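Local structure of rhamnosidase B (Bacillus sp., 2OKX) at residues A[596-601]-A[644-649]; A[603-608]-A[651-656]; A[611-616]-A[674-679]; A[632-637]-A[658-663]; A[705-710]-A[731-736]. The protein hydrolyses the glycosidic bonds of terminal alpha-L-rhamnose residues, as a glycoside hydrolase of family 78 with an alpha-barrel domain that is probably catalytic. All coordinates share one frame; numbering follows the deposited sequence.

Contact 1: A[596-601]-A[644-649]; sequences IVERCL and TGNEAF
The acid side chain of Glu598 runs alongside the phenyl ring of Phe649, the two pointing in opposite directions as they pass, so that a carboxylate lies against an aromatic ring. This joins helix 595-603 to the start of helix 647-665 within the alpha-barrel domain of the six-hairpin glycosidase clan. Glu598 CG lies 3.9 Å from Phe649 CD2, and OE1 reaches the same CD2 at 3.7 Å, with the carboxylate and ring planes 64° apart. CG of Glu598 stands anti to the backbone N (chi1 -177°) and the chain beyond is extended, which carries the acid over to the neighbouring helix. There OE1 forms a salt bridge with Arg652, one turn after Phe649, and OE2 has a weak hydrogen bond to the hydroxyl of Tyr640. With an alanine in place of Glu598, Arg652 would probably lose this counter-charge and the CD2-CE2 side of the ring its cover. Before the second helix, Thr644 OG1 accepts from Asn646 N at 3.1 Å, an ST turn, and Asn646 takes the N-cap position. Tyr640 also meets the Phe649 ring edge-to-face. Leu601, one turn after Glu598, crosses the ring at about a right angle, its CD1 3.7 Å from Phe649 CZ.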
# COMPACT_ATOMS: atom_id res chain seq x y z
N ILE A 596 -1.57 -4.55 16.96
CA ILE A 596 -1.74 -3.96 15.64
C ILE A 596 -3.19 -4.10 15.18
O ILE A 596 -3.74 -3.21 14.54
CB ILE A 596 -0.79 -4.63 14.60
CG1 ILE A 596 -1.00 -4.00 13.22
CG2 ILE A 596 -1.04 -6.13 14.56
CD1 ILE A 596 -0.06 -4.53 12.15
N VAL A 597 -3.83 -5.21 15.53
CA VAL A 597 -5.21 -5.42 15.14
C VAL A 597 -6.13 -4.39 15.81
O VAL A 597 -6.93 -3.74 15.14
CB VAL A 597 -5.70 -6.84 15.50
CG1 VAL A 597 -7.14 -7.01 15.08
CG2 VAL A 597 -4.81 -7.89 14.82
N GLU A 598 -6.01 -4.23 17.13
CA GLU A 598 -6.86 -3.27 17.82
C GLU A 598 -6.60 -1.85 17.31
O GLU A 598 -7.54 -1.07 17.13
CB GLU A 598 -6.65 -3.31 19.33
CG GLU A 598 -7.59 -2.34 20.05
CD GLU A 598 -7.58 -2.46 21.55
OE1 GLU A 598 -8.14 -1.56 22.21
OE2 GLU A 598 -7.02 -3.45 22.08
N ARG A 599 -5.33 -1.52 17.08
CA ARG A 599 -4.99 -0.19 16.57
C ARG A 599 -5.75 0.08 15.28
O ARG A 599 -6.31 1.15 15.10
CB ARG A 599 -3.48 -0.08 16.32
CG ARG A 599 -3.09 1.15 15.48
CD ARG A 599 -1.59 1.31 15.33
NE ARG A 599 -1.27 2.17 14.18
CZ ARG A 599 -1.55 3.47 14.11
NH1 ARG A 599 -2.14 4.08 15.13
NH2 ARG A 599 -1.26 4.14 13.00
N CYS A 600 -5.76 -0.90 14.39
CA CYS A 600 -6.46 -0.74 13.12
C CYS A 600 -7.96 -0.61 13.29
O CYS A 600 -8.60 0.24 12.67
CB CYS A 600 -6.14 -1.91 12.19
SG CYS A 600 -4.41 -1.90 11.61
N LEU A 601 -8.54 -1.47 14.13
CA LEU A 601 -9.98 -1.43 14.37
C LEU A 601 -10.40 -0.08 14.97
O LEU A 601 -11.46 0.44 14.64
CB LEU A 601 -10.39 -2.57 15.31
CG LEU A 601 -10.10 -3.99 14.82
CD1 LEU A 601 -10.55 -4.99 15.88
CD2 LEU A 601 -10.82 -4.26 13.51
N THR A 644 -9.19 -12.42 21.75
CA THR A 644 -8.56 -11.94 22.97
C THR A 644 -9.42 -12.08 24.22
O THR A 644 -8.89 -12.14 25.33
CB THR A 644 -8.20 -10.45 22.84
OG1 THR A 644 -9.40 -9.68 22.69
CG2 THR A 644 -7.30 -10.22 21.64
N GLY A 645 -10.73 -12.13 24.04
CA GLY A 645 -11.63 -12.22 25.18
C GLY A 645 -11.62 -10.88 25.87
O GLY A 645 -11.92 -10.77 27.06
N ASN A 646 -11.27 -9.83 25.12
CA ASN A 646 -11.19 -8.48 25.64
C ASN A 646 -12.55 -7.78 25.64
O ASN A 646 -12.90 -7.06 24.71
CB ASN A 646 -10.18 -7.67 24.82
CG ASN A 646 -9.85 -6.32 25.43
OD1 ASN A 646 -8.91 -5.65 25.01
ND2 ASN A 646 -10.64 -5.91 26.42
N GLU A 647 -13.32 -8.00 26.71
CA GLU A 647 -14.64 -7.40 26.85
C GLU A 647 -14.59 -5.88 26.91
O GLU A 647 -15.51 -5.21 26.44
CB GLU A 647 -15.33 -7.95 28.11
CG GLU A 647 -15.92 -9.34 27.93
CD GLU A 647 -16.51 -9.90 29.21
OE1 GLU A 647 -17.28 -10.88 29.13
OE2 GLU A 647 -16.21 -9.37 30.30
N ALA A 648 -13.52 -5.34 27.48
CA ALA A 648 -13.36 -3.90 27.59
C ALA A 648 -13.36 -3.27 26.20
O ALA A 648 -13.97 -2.23 25.98
CB ALA A 648 -12.07 -3.56 28.32
N PHE A 649 -12.66 -3.91 25.26
CA PHE A 649 -12.62 -3.39 23.90
C PHE A 649 -14.00 -3.46 23.26
O PHE A 649 -14.41 -2.53 22.57
CB PHE A 649 -11.61 -4.17 23.04
CG PHE A 649 -11.82 -3.99 21.56
CD1 PHE A 649 -12.59 -4.90 20.84
CD2 PHE A 649 -11.31 -2.88 20.91
CE1 PHE A 649 -12.85 -4.70 19.49
CE2 PHE A 649 -11.57 -2.66 19.56
CZ PHE A 649 -12.35 -3.58 18.85

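Contact 2: A[603-608]-A[651-656]; sequences LVPGSA and ARIWPA
The puckered ring of Pro605, the one ring to touch across this contact, presents its CB and CG atoms to the partner helix, CG to both Ala656 and Ile653. The indole of Trp633, from helix 627-644, packs against Pro605, Ile653 and Ala656. Pro605 CG is 3.6 Å from Ala656 CB, and Pro605 CB follows at 3.8 Å from the same methyl. The other neighbour is the end of Ile653, whose CD1 stops 4.1 Å from Pro605 CG, the two side chains crossing at about a right angle. Ile653 CG1 is anti to the backbone N (chi1 -150°), and the turn at chi2 brings CD1 toward the proline although the CB itself does not point there. The proline belongs to a 3-10 turn that follows helix 595-603 in the alpha-barrel domain, and the partner is helix 647-665. Ser607 braces the turn: its OG donates to Val604 O at 2.9 Å, nearly in line with the carbonyl (C=O...O angle 168°), and Ser607 N binds the same oxygen at 3.0 Å. Ser607 OG also takes Leu615 N. Having no N-H to give, the proline ring offers Ala656 and Ile653 C-H surface alone, and the contact is one of aliphatic carbons.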
# COMPACT_ATOMS: atom_id res chain seq x y z
N LEU A 603 -8.97 2.82 14.46
CA LEU A 603 -8.80 3.92 13.51
C LEU A 603 -10.01 4.15 12.60
O LEU A 603 -10.27 5.27 12.16
CB LEU A 603 -7.56 3.69 12.63
CG LEU A 603 -6.18 3.95 13.24
CD1 LEU A 603 -5.08 3.48 12.29
CD2 LEU A 603 -6.03 5.45 13.53
N VAL A 604 -10.76 3.08 12.33
CA VAL A 604 -11.91 3.18 11.44
C VAL A 604 -13.01 4.16 11.86
O VAL A 604 -13.47 4.95 11.04
CB VAL A 604 -12.54 1.78 11.20
CG1 VAL A 604 -13.74 1.89 10.27
CG2 VAL A 604 -11.49 0.85 10.60
N PRO A 605 -13.43 4.13 13.13
CA PRO A 605 -14.48 5.06 13.57
C PRO A 605 -14.09 6.53 13.43
O PRO A 605 -14.94 7.42 13.50
CB PRO A 605 -14.71 4.66 15.03
CG PRO A 605 -14.42 3.19 15.02
CD PRO A 605 -13.16 3.13 14.18
N GLY A 606 -12.80 6.78 13.24
CA GLY A 606 -12.32 8.14 13.09
C GLY A 606 -12.81 8.79 11.81
O GLY A 606 -12.69 10.01 11.64
N SER A 607 -13.37 7.99 10.90
CA SER A 607 -13.89 8.51 9.64
C SER A 607 -15.38 8.82 9.74
O SER A 607 -16.02 9.16 8.74
CB SER A 607 -13.67 7.48 8.52
OG SER A 607 -14.48 6.34 8.71
N ALA A 608 -15.93 8.71 10.95
CA ALA A 608 -17.35 8.98 11.19
C ALA A 608 -17.76 10.38 10.74
O ALA A 608 -18.85 10.57 10.21
CB ALA A 608 -17.67 8.79 12.66
N ALA A 651 -16.84 -3.21 24.63
CA ALA A 651 -17.64 -2.12 25.19
C ALA A 651 -17.26 -0.79 24.55
O ALA A 651 -18.13 0.02 24.22
CB ALA A 651 -17.44 -2.06 26.70
N ARG A 652 -15.96 -0.57 24.36
CA ARG A 652 -15.47 0.66 23.76
C ARG A 652 -15.88 0.80 22.30
O ARG A 652 -16.19 1.90 21.84
CB ARG A 652 -13.94 0.75 23.84
CG ARG A 652 -13.37 0.89 25.24
CD ARG A 652 -11.91 1.34 25.16
NE ARG A 652 -11.06 0.37 24.49
CZ ARG A 652 -10.50 -0.68 25.09
NH1 ARG A 652 -9.73 -1.51 24.40
NH2 ARG A 652 -10.69 -0.88 26.39
N ILE A 653 -15.88 -0.31 21.57
CA ILE A 653 -16.20 -0.29 20.15
C ILE A 653 -17.68 -0.45 19.79
O ILE A 653 -18.09 -0.08 18.69
CB ILE A 653 -15.37 -1.37 19.39
CG1 ILE A 653 -15.11 -0.91 17.95
CG2 ILE A 653 -16.11 -2.71 19.38
CD1 ILE A 653 -14.15 0.24 17.86
N TRP A 654 -18.48 -1.01 20.70
CA TRP A 654 -19.90 -1.22 20.41
C TRP A 654 -20.62 -0.00 19.83
O TRP A 654 -21.32 -0.12 18.82
CB TRP A 654 -20.65 -1.70 21.66
CG TRP A 654 -22.15 -1.68 21.49
CD1 TRP A 654 -23.05 -1.00 22.25
CD2 TRP A 654 -22.91 -2.34 20.46
NE1 TRP A 654 -24.33 -1.18 21.77
CE2 TRP A 654 -24.27 -2.00 20.67
CE3 TRP A 654 -22.58 -3.17 19.39
CZ2 TRP A 654 -25.30 -2.47 19.85
CZ3 TRP A 654 -23.61 -3.64 18.56
CH2 TRP A 654 -24.95 -3.29 18.80
N PRO A 655 -20.48 1.17 20.46
CA PRO A 655 -21.15 2.37 19.95
C PRO A 655 -20.86 2.66 18.48
O PRO A 655 -21.77 2.97 17.71
CB PRO A 655 -20.63 3.47 20.88
CG PRO A 655 -20.48 2.74 22.18
CD PRO A 655 -19.82 1.45 21.75
N ALA A 656 -19.59 2.56 18.09
CA ALA A 656 -19.21 2.81 16.70
C ALA A 656 -19.84 1.77 15.78
O ALA A 656 -20.20 2.08 14.64
CB ALA A 656 -17.69 2.77 16.56

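Contact 3: A[611-616]-A[674-679]; sequences TPLYLD and LNMAGW
Leu613 reaches Met676 with a single methyl, and its side chain can be followed outward from a type I beta turn, Thr611 to Tyr614, in a loop of the alpha-barrel domain. CB points toward segment 674-679, and CG is anti to the carbonyl carbon (chi1 -58°). Of the two branches, CD1 makes the contact: it meets Met676 CE tip to tip at 3.4 Å, tighter than the usual carbon-carbon distance. The methionine arrives from its own loop, after helix 647-665, and a bend at chi3 (87°) turns its methyl toward the leucine; its side chain also touches Pro627. The turn carrying Leu613 is held by Tyr614 N to Thr611 O (2.9 Å) and by an ST turn, in which Leu613 N donates to Thr611 OG1 at 3.1 Å. Leu613 O is bonded by the hydroxyls of Thr630 and Tyr664, which ties the turn to the two following helices. At the other end the acid of Asp616 crosses the indole of Trp679, the carboxylate and ring planes 88° apart. Its OD1 accepts from the hydroxyl of Ser624, and a glycerol lies close to the indole. That same OD1 is 3.7 Å from Trp679 CE3 and 3.8 Å from CZ3.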
# COMPACT_ATOMS: atom_id res chain seq x y z
N THR A 611 -18.33 10.22 7.04
CA THR A 611 -19.54 9.46 6.72
C THR A 611 -19.79 8.34 7.72
O THR A 611 -18.88 7.60 8.08
CB THR A 611 -19.46 8.84 5.31
OG1 THR A 611 -20.46 7.83 5.18
CG2 THR A 611 -18.08 8.21 5.07
N PRO A 612 -21.04 8.22 8.19
CA PRO A 612 -21.43 7.19 9.16
C PRO A 612 -21.27 5.77 8.60
O PRO A 612 -21.34 4.80 9.34
CB PRO A 612 -22.89 7.54 9.45
CG PRO A 612 -23.36 8.10 8.15
CD PRO A 612 -22.21 9.01 7.77
N LEU A 613 -21.07 5.68 7.29
CA LEU A 613 -20.89 4.39 6.63
C LEU A 613 -19.44 3.92 6.75
O LEU A 613 -19.12 2.76 6.48
CB LEU A 613 -21.30 4.48 5.16
CG LEU A 613 -22.75 4.92 4.89
CD1 LEU A 613 -23.01 4.92 3.39
CD2 LEU A 613 -23.73 3.99 5.60
N TYR A 614 -18.57 4.85 7.15
CA TYR A 614 -17.14 4.61 7.35
C TYR A 614 -16.31 4.37 6.09
O TYR A 614 -16.73 3.65 5.18
CB TYR A 614 -16.94 3.44 8.34
CG TYR A 614 -17.51 3.70 9.73
CD1 TYR A 614 -17.58 2.68 10.68
CD2 TYR A 614 -17.97 4.97 10.09
CE1 TYR A 614 -18.11 2.92 11.95
CE2 TYR A 614 -18.50 5.21 11.36
CZ TYR A 614 -18.56 4.19 12.28
OH TYR A 614 -19.09 4.43 13.54
N LEU A 615 -15.13 4.99 6.05
CA LEU A 615 -14.22 4.88 4.91
C LEU A 615 -13.63 3.49 4.74
O LEU A 615 -13.40 2.78 5.72
CB LEU A 615 -13.09 5.91 5.04
CG LEU A 615 -13.31 7.25 4.33
CD1 LEU A 615 -14.68 7.80 4.66
CD2 LEU A 615 -12.21 8.23 4.72
N ASP A 616 -13.39 3.10 3.49
CA ASP A 616 -12.84 1.79 3.18
C ASP A 616 -11.33 1.66 3.41
O ASP A 616 -10.78 0.56 3.38
CB ASP A 616 -13.22 1.39 1.74
CG ASP A 616 -13.00 2.51 0.73
OD1 ASP A 616 -13.71 2.53 -0.29
OD2 ASP A 616 -12.11 3.36 0.96
N LEU A 674 -31.28 -3.58 0.64
CA LEU A 674 -30.28 -2.52 0.68
C LEU A 674 -30.10 -1.95 -0.72
O LEU A 674 -29.68 -2.67 -1.64
CB LEU A 674 -28.94 -3.07 1.20
CG LEU A 674 -27.81 -2.05 1.32
CD1 LEU A 674 -28.18 -0.99 2.34
CD2 LEU A 674 -26.52 -2.77 1.74
N ASN A 675 -30.42 -0.68 -0.89
CA ASN A 675 -30.29 -0.03 -2.19
C ASN A 675 -29.36 1.16 -2.02
O ASN A 675 -29.66 2.09 -1.27
CB ASN A 675 -31.65 0.46 -2.69
CG ASN A 675 -31.65 0.78 -4.17
OD1 ASN A 675 -30.67 1.30 -4.70
ND2 ASN A 675 -32.75 0.48 -4.85
N MET A 676 -28.23 1.15 -2.73
CA MET A 676 -27.27 2.24 -2.59
C MET A 676 -26.59 2.69 -3.88
O MET A 676 -26.38 1.90 -4.79
CB MET A 676 -26.18 1.86 -1.59
CG MET A 676 -26.68 1.61 -0.18
SD MET A 676 -25.34 1.11 0.88
CE MET A 676 -24.72 2.69 1.41
N ALA A 677 -26.25 3.97 -3.92
CA ALA A 677 -25.56 4.55 -5.05
C ALA A 677 -24.12 4.73 -4.58
O ALA A 677 -23.80 5.71 -3.92
CB ALA A 677 -26.16 5.90 -5.42
N GLY A 678 -23.26 3.76 -4.90
CA GLY A 678 -21.88 3.85 -4.47
C GLY A 678 -21.03 2.70 -4.98
O GLY A 678 -21.45 1.96 -5.88
N TRP A 679 -19.85 2.54 -4.41
CA TRP A 679 -18.93 1.48 -4.82
C TRP A 679 -19.36 0.19 -4.11
O TRP A 679 -18.94 -0.08 -2.99
CB TRP A 679 -17.50 1.87 -4.43
CG TRP A 679 -16.42 1.10 -5.11
CD1 TRP A 679 -16.56 0.20 -6.14
CD2 TRP A 679 -15.02 1.17 -4.83
NE1 TRP A 679 -15.33 -0.29 -6.51
CE2 TRP A 679 -14.37 0.29 -5.72
CE3 TRP A 679 -14.24 1.89 -3.91
CZ2 TRP A 679 -12.98 0.11 -5.72
CZ3 TRP A 679 -12.86 1.71 -3.91
CH2 TRP A 679 -12.25 0.83 -4.81

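Contact 4: A[632-637]-A[658-663]; sequences FWILAC and KHTLTH
Thr660 OG1 is hydrogen-bonded to Pro612 O, while the other branch of the threonine turns its methyl to Ile634 and the Trp633 indole. Within the same helix turn Lys658 O is gripped twice, by Thr662 N and by Thr662 OG1, both at 2.9 Å; the hydroxyl comes from above the carbonyl plane, 43° out of it. His663 ND1 donates to His659 O at 2.9 Å with a nearly straight N-H...O (169°), and the oxygen lies in the imidazole plane, which fixes the rotation of that ring. The groups that touch across to helix 627-644 are carbon atoms. Helices 627-644 and 647-665 follow each other in the alpha-barrel domain as an obliquely antiparallel hairpin; the axes of the two short segments are 11.5 Å apart and cross at -149°. Ile634 CD1 carries most of the touching: it sits 3.6 Å from both CG and CD2 of Leu661, the two side chains crossing obliquely. CG1 of Ile634 is anti to the carbonyl carbon and CD1 continues extended, which sends it across to the second helix. Thr660 CG2 lies 4.1 Å from the same CD1 and, at 4.3 Å from Trp633 CZ3, near the indole plane at its edge. Trp633 NE1 donates to Leu601 O, and Cys637 SG covers part of one ring face.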
# COMPACT_ATOMS: atom_id res chain seq x y z
N PHE A 632 -16.94 -6.00 6.98
CA PHE A 632 -15.81 -6.85 7.36
C PHE A 632 -15.13 -6.29 8.59
O PHE A 632 -14.52 -7.03 9.37
CB PHE A 632 -14.81 -6.99 6.20
CG PHE A 632 -15.36 -7.73 5.01
CD1 PHE A 632 -16.38 -8.67 5.17
CD2 PHE A 632 -14.87 -7.49 3.73
CE1 PHE A 632 -16.90 -9.35 4.07
CE2 PHE A 632 -15.38 -8.17 2.63
CZ PHE A 632 -16.40 -9.10 2.80
N TRP A 633 -15.23 -4.98 8.77
CA TRP A 633 -14.65 -4.32 9.94
C TRP A 633 -15.41 -4.79 11.17
O TRP A 633 -14.82 -5.08 12.21
CB TRP A 633 -14.78 -2.79 9.82
CG TRP A 633 -14.45 -2.06 11.10
CD1 TRP A 633 -13.21 -1.91 11.66
CD2 TRP A 633 -15.37 -1.41 11.98
NE1 TRP A 633 -13.31 -1.20 12.84
CE2 TRP A 633 -14.62 -0.88 13.06
CE3 TRP A 633 -16.76 -1.21 11.96
CZ2 TRP A 633 -15.22 -0.18 14.11
CZ3 TRP A 633 -17.35 -0.51 13.01
CH2 TRP A 633 -16.58 -0.00 14.07
N ILE A 634 -16.74 -4.87 11.05
CA ILE A 634 -17.55 -5.33 12.17
C ILE A 634 -17.17 -6.78 12.48
O ILE A 634 -17.01 -7.15 13.64
CB ILE A 634 -19.06 -5.24 11.84
CG1 ILE A 634 -19.46 -3.76 11.73
CG2 ILE A 634 -19.88 -5.94 12.92
CD1 ILE A 634 -20.90 -3.54 11.28
N LEU A 635 -17.01 -7.57 11.43
CA LEU A 635 -16.62 -8.97 11.58
C LEU A 635 -15.28 -9.03 12.31
O LEU A 635 -15.13 -9.77 13.29
CB LEU A 635 -16.46 -9.63 10.21
CG LEU A 635 -16.76 -11.13 10.07
CD1 LEU A 635 -16.10 -11.64 8.81
CD2 LEU A 635 -16.27 -11.90 11.27
N ALA A 636 -14.32 -8.24 11.85
CA ALA A 636 -12.99 -8.21 12.46
C ALA A 636 -13.06 -7.83 13.94
O ALA A 636 -12.31 -8.36 14.76
CB ALA A 636 -12.08 -7.26 11.71
N CYS A 637 -13.95 -6.90 14.27
CA CYS A 637 -14.12 -6.47 15.66
C CYS A 637 -14.60 -7.65 16.49
O CYS A 637 -14.09 -7.90 17.58
CB CYS A 637 -15.13 -5.32 15.76
SG CYS A 637 -14.51 -3.71 15.21
N LYS A 658 -22.74 0.06 16.40
CA LYS A 658 -24.17 0.34 16.38
C LYS A 658 -24.45 1.53 15.47
O LYS A 658 -25.37 1.50 14.64
CB LYS A 658 -24.64 0.64 17.81
CG LYS A 658 -26.12 0.92 17.96
CD LYS A 658 -26.45 1.20 19.42
CE LYS A 658 -27.93 1.47 19.62
NZ LYS A 658 -28.76 0.31 19.18
N HIS A 659 -23.65 2.57 15.63
CA HIS A 659 -23.78 3.80 14.85
C HIS A 659 -23.79 3.57 13.33
O HIS A 659 -24.69 4.04 12.64
CB HIS A 659 -22.64 4.76 15.21
CG HIS A 659 -22.63 6.02 14.40
ND1 HIS A 659 -23.64 6.95 14.45
CD2 HIS A 659 -21.74 6.49 13.49
CE1 HIS A 659 -23.37 7.94 13.62
NE2 HIS A 659 -22.22 7.69 13.03
N THR A 660 -22.80 2.84 12.82
CA THR A 660 -22.73 2.60 11.39
C THR A 660 -23.84 1.67 10.88
O THR A 660 -24.39 1.90 9.80
CB THR A 660 -21.35 2.03 10.97
OG1 THR A 660 -21.22 2.09 9.55
CG2 THR A 660 -21.19 0.58 11.43
N LEU A 661 -24.18 0.64 11.65
CA LEU A 661 -25.24 -0.27 11.23
C LEU A 661 -26.58 0.47 11.15
O LEU A 661 -27.39 0.21 10.26
CB LEU A 661 -25.36 -1.45 12.19
CG LEU A 661 -24.31 -2.55 12.03
CD1 LEU A 661 -24.53 -3.64 13.08
CD2 LEU A 661 -24.41 -3.13 10.62
N THR A 662 -26.79 1.39 12.08
CA THR A 662 -28.02 2.17 12.10
C THR A 662 -28.18 2.92 10.78
O THR A 662 -29.26 2.93 10.18
CB THR A 662 -28.01 3.19 13.26
OG1 THR A 662 -28.04 2.50 14.51
CG2 THR A 662 -29.22 4.12 13.16
N HIS A 663 -27.09 3.52 10.31
CA HIS A 663 -27.14 4.26 9.06
C HIS A 663 -27.23 3.38 7.81
O HIS A 663 -27.79 3.80 6.80
CB HIS A 663 -25.96 5.23 8.97
CG HIS A 663 -26.08 6.39 9.90
ND1 HIS A 663 -25.86 6.28 11.26
CD2 HIS A 663 -26.45 7.68 9.69
CE1 HIS A 663 -26.09 7.44 11.84
NE2 HIS A 663 -26.45 8.31 10.91

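Contact 5: A[705-710]-A[731-736]; sequences ALRDSR and LLAETI
Across segments 705-710 and 731-736 the closest CA atoms are those of Leu706 and Leu732, 10.0 Å apart, a separation bridged by side chains alone. Both leucines point toward the facing segment, and Leu706 CD1 meets Leu732 CD1 at 4.5 Å, a loose methyl-to-methyl touch. Each leucine is also packed on other sides. Leu706 rests against Leu661 and Leu665 of helix 647-665 and against Phe725, whereas Leu732 lies among Asn699, Leu702 and Val703 of the facing helix 696-715 and reaches Leu673 of a loop. Beside them, Arg707 runs out from helix 696-715 with CG anti to the carbonyl carbon (chi1 -69°) and the chain extended from CG to NE, long enough to bring NH1 4.1 Å from Ala733 CB. The guanidinium meets that methyl obliquely, and its side chain also touches Ala729, one turn earlier on the same helix, 723-739. On this second helix Leu731 O, one residue before Leu732, accepts from two donors of one residue: Thr735 OG1 at 2.8 Å and Thr735 N at 3.0 Å, which approach from opposite faces of the carbonyl plane. The hydroxyl thus gives its hydrogen to its own helix. The pair of helices belongs to the alpha-barrel domain, and a salt bridge from Arg710 to Asp723 adds a polar tie nearby. With no hydrogen bond between the two segments, the contact rests on van der Waals touches, one between leucine methyls and one at the partly exposed margin, where the extended arginine brings its charged end obliquely against the Ala733 methyl.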
# COMPACT_ATOMS: atom_id res chain seq x y z
N ALA A 705 -23.68 -9.13 9.26
CA ALA A 705 -23.10 -8.05 10.05
C ALA A 705 -24.05 -7.68 11.19
O ALA A 705 -23.62 -7.47 12.33
CB ALA A 705 -22.83 -6.84 9.18
N LEU A 706 -25.33 -7.60 10.88
CA LEU A 706 -26.35 -7.27 11.87
C LEU A 706 -26.35 -8.31 12.99
O LEU A 706 -26.52 -7.97 14.16
CB LEU A 706 -27.73 -7.22 11.21
CG LEU A 706 -27.95 -6.04 10.27
CD1 LEU A 706 -29.14 -6.31 9.36
CD2 LEU A 706 -28.16 -4.78 11.10
N ARG A 707 -26.17 -9.57 12.62
CA ARG A 707 -26.14 -10.65 13.59
C ARG A 707 -24.82 -10.70 14.35
O ARG A 707 -24.80 -10.83 15.57
CB ARG A 707 -26.42 -11.98 12.89
CG ARG A 707 -27.85 -12.09 12.39
CD ARG A 707 -28.05 -13.24 11.43
NE ARG A 707 -29.46 -13.39 11.07
CZ ARG A 707 -29.90 -14.12 10.05
NH1 ARG A 707 -31.20 -14.20 9.82
NH2 ARG A 707 -29.04 -14.76 9.27
N ASP A 708 -23.71 -10.58 13.62
CA ASP A 708 -22.39 -10.60 14.25
C ASP A 708 -22.27 -9.49 15.30
O ASP A 708 -21.55 -9.64 16.28
CB ASP A 708 -21.29 -10.41 13.19
CG ASP A 708 -21.08 -11.65 12.34
OD1 ASP A 708 -20.40 -11.54 11.30
OD2 ASP A 708 -21.58 -12.73 12.71
N SER A 709 -22.99 -8.39 15.09
CA SER A 709 -22.95 -7.26 16.01
C SER A 709 -23.40 -7.62 17.42
O SER A 709 -22.97 -7.01 18.40
CB SER A 709 -23.81 -6.11 15.48
OG SER A 709 -25.19 -6.44 15.53
N ARG A 710 -24.28 -8.62 17.53
CA ARG A 710 -24.77 -9.04 18.83
C ARG A 710 -23.63 -9.47 19.75
O ARG A 710 -23.60 -9.11 20.93
CB ARG A 710 -25.77 -10.19 18.67
CG ARG A 710 -26.18 -10.86 19.99
CD ARG A 710 -27.55 -11.50 19.88
NE ARG A 710 -28.61 -10.49 19.86
CZ ARG A 710 -29.89 -10.75 19.62
NH1 ARG A 710 -30.77 -9.76 19.63
NH2 ARG A 710 -30.29 -11.98 19.37
N LEU A 731 -35.89 -9.97 8.65
CA LEU A 731 -36.70 -9.35 7.62
C LEU A 731 -35.91 -9.25 6.32
O LEU A 731 -36.43 -9.54 5.24
CB LEU A 731 -37.14 -7.95 8.06
CG LEU A 731 -38.05 -7.86 9.29
CD1 LEU A 731 -38.32 -6.40 9.62
CD2 LEU A 731 -39.35 -8.60 9.03
N LEU A 732 -34.65 -8.84 6.44
CA LEU A 732 -33.79 -8.70 5.28
C LEU A 732 -33.54 -10.06 4.63
O LEU A 732 -33.70 -10.21 3.42
CB LEU A 732 -32.45 -8.07 5.69
CG LEU A 732 -31.79 -7.12 4.68
CD1 LEU A 732 -30.34 -6.89 5.08
CD2 LEU A 732 -31.86 -7.69 3.27
N ALA A 733 -33.16 -11.04 5.44
CA ALA A 733 -32.90 -12.39 4.94
C ALA A 733 -34.11 -12.94 4.18
O ALA A 733 -33.96 -13.55 3.12
CB ALA A 733 -32.53 -13.32 6.09
N GLU A 734 -35.30 -12.74 4.73
CA GLU A 734 -36.52 -13.23 4.11
C GLU A 734 -36.77 -12.53 2.77
O GLU A 734 -37.10 -13.17 1.77
CB GLU A 734 -37.71 -13.01 5.04
CG GLU A 734 -39.01 -13.63 4.55
CD GLU A 734 -40.18 -13.35 5.46
OE1 GLU A 734 -41.29 -13.85 5.19
OE2 GLU A 734 -40.00 -12.61 6.46
N THR A 735 -36.61 -11.21 2.76
CA THR A 735 -36.81 -10.43 1.55
C THR A 735 -35.83 -10.89 0.48
O THR A 735 -36.18 -11.02 -0.69
CB THR A 735 -36.60 -8.92 1.81
OG1 THR A 735 -37.48 -8.49 2.85
CG2 THR A 735 -36.87 -8.11 0.55
N ILE A 736 -34.59 -11.15 0.90
CA ILE A 736 -33.56 -11.61 -0.03
C ILE A 736 -33.99 -12.92 -0.68
O ILE A 736 -33.96 -13.05 -1.90
CB ILE A 736 -32.21 -11.81 0.70
CG1 ILE A 736 -31.70 -10.46 1.21
CG2 ILE A 736 -31.20 -12.44 -0.25
CD1 ILE A 736 -30.42 -10.55 2.03

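All five contacts lie in the six-hairpin glycosidase domain, and contacts 1, 2, 4 and 5 are on the same side of the chain's centre. Helix 647-665 is shared by contacts 1, 2 and 4, which touch one another and have centres 9 to 14 Å apart. Tyr614 OH of contact 3 probably bonds to Ala656 O of contact 2. The segments of contacts 1, 2 and 3 alternate along the chain, contact 4 is nested inside the loop closed by contact 3, and contact 5 follows all of them. Leu661 meets Ser709, joining contact 4 to contact 5 about 12 Å away between centres. Successive helices and their connecting loops are thus tied into one continuous part of the alpha-barrel.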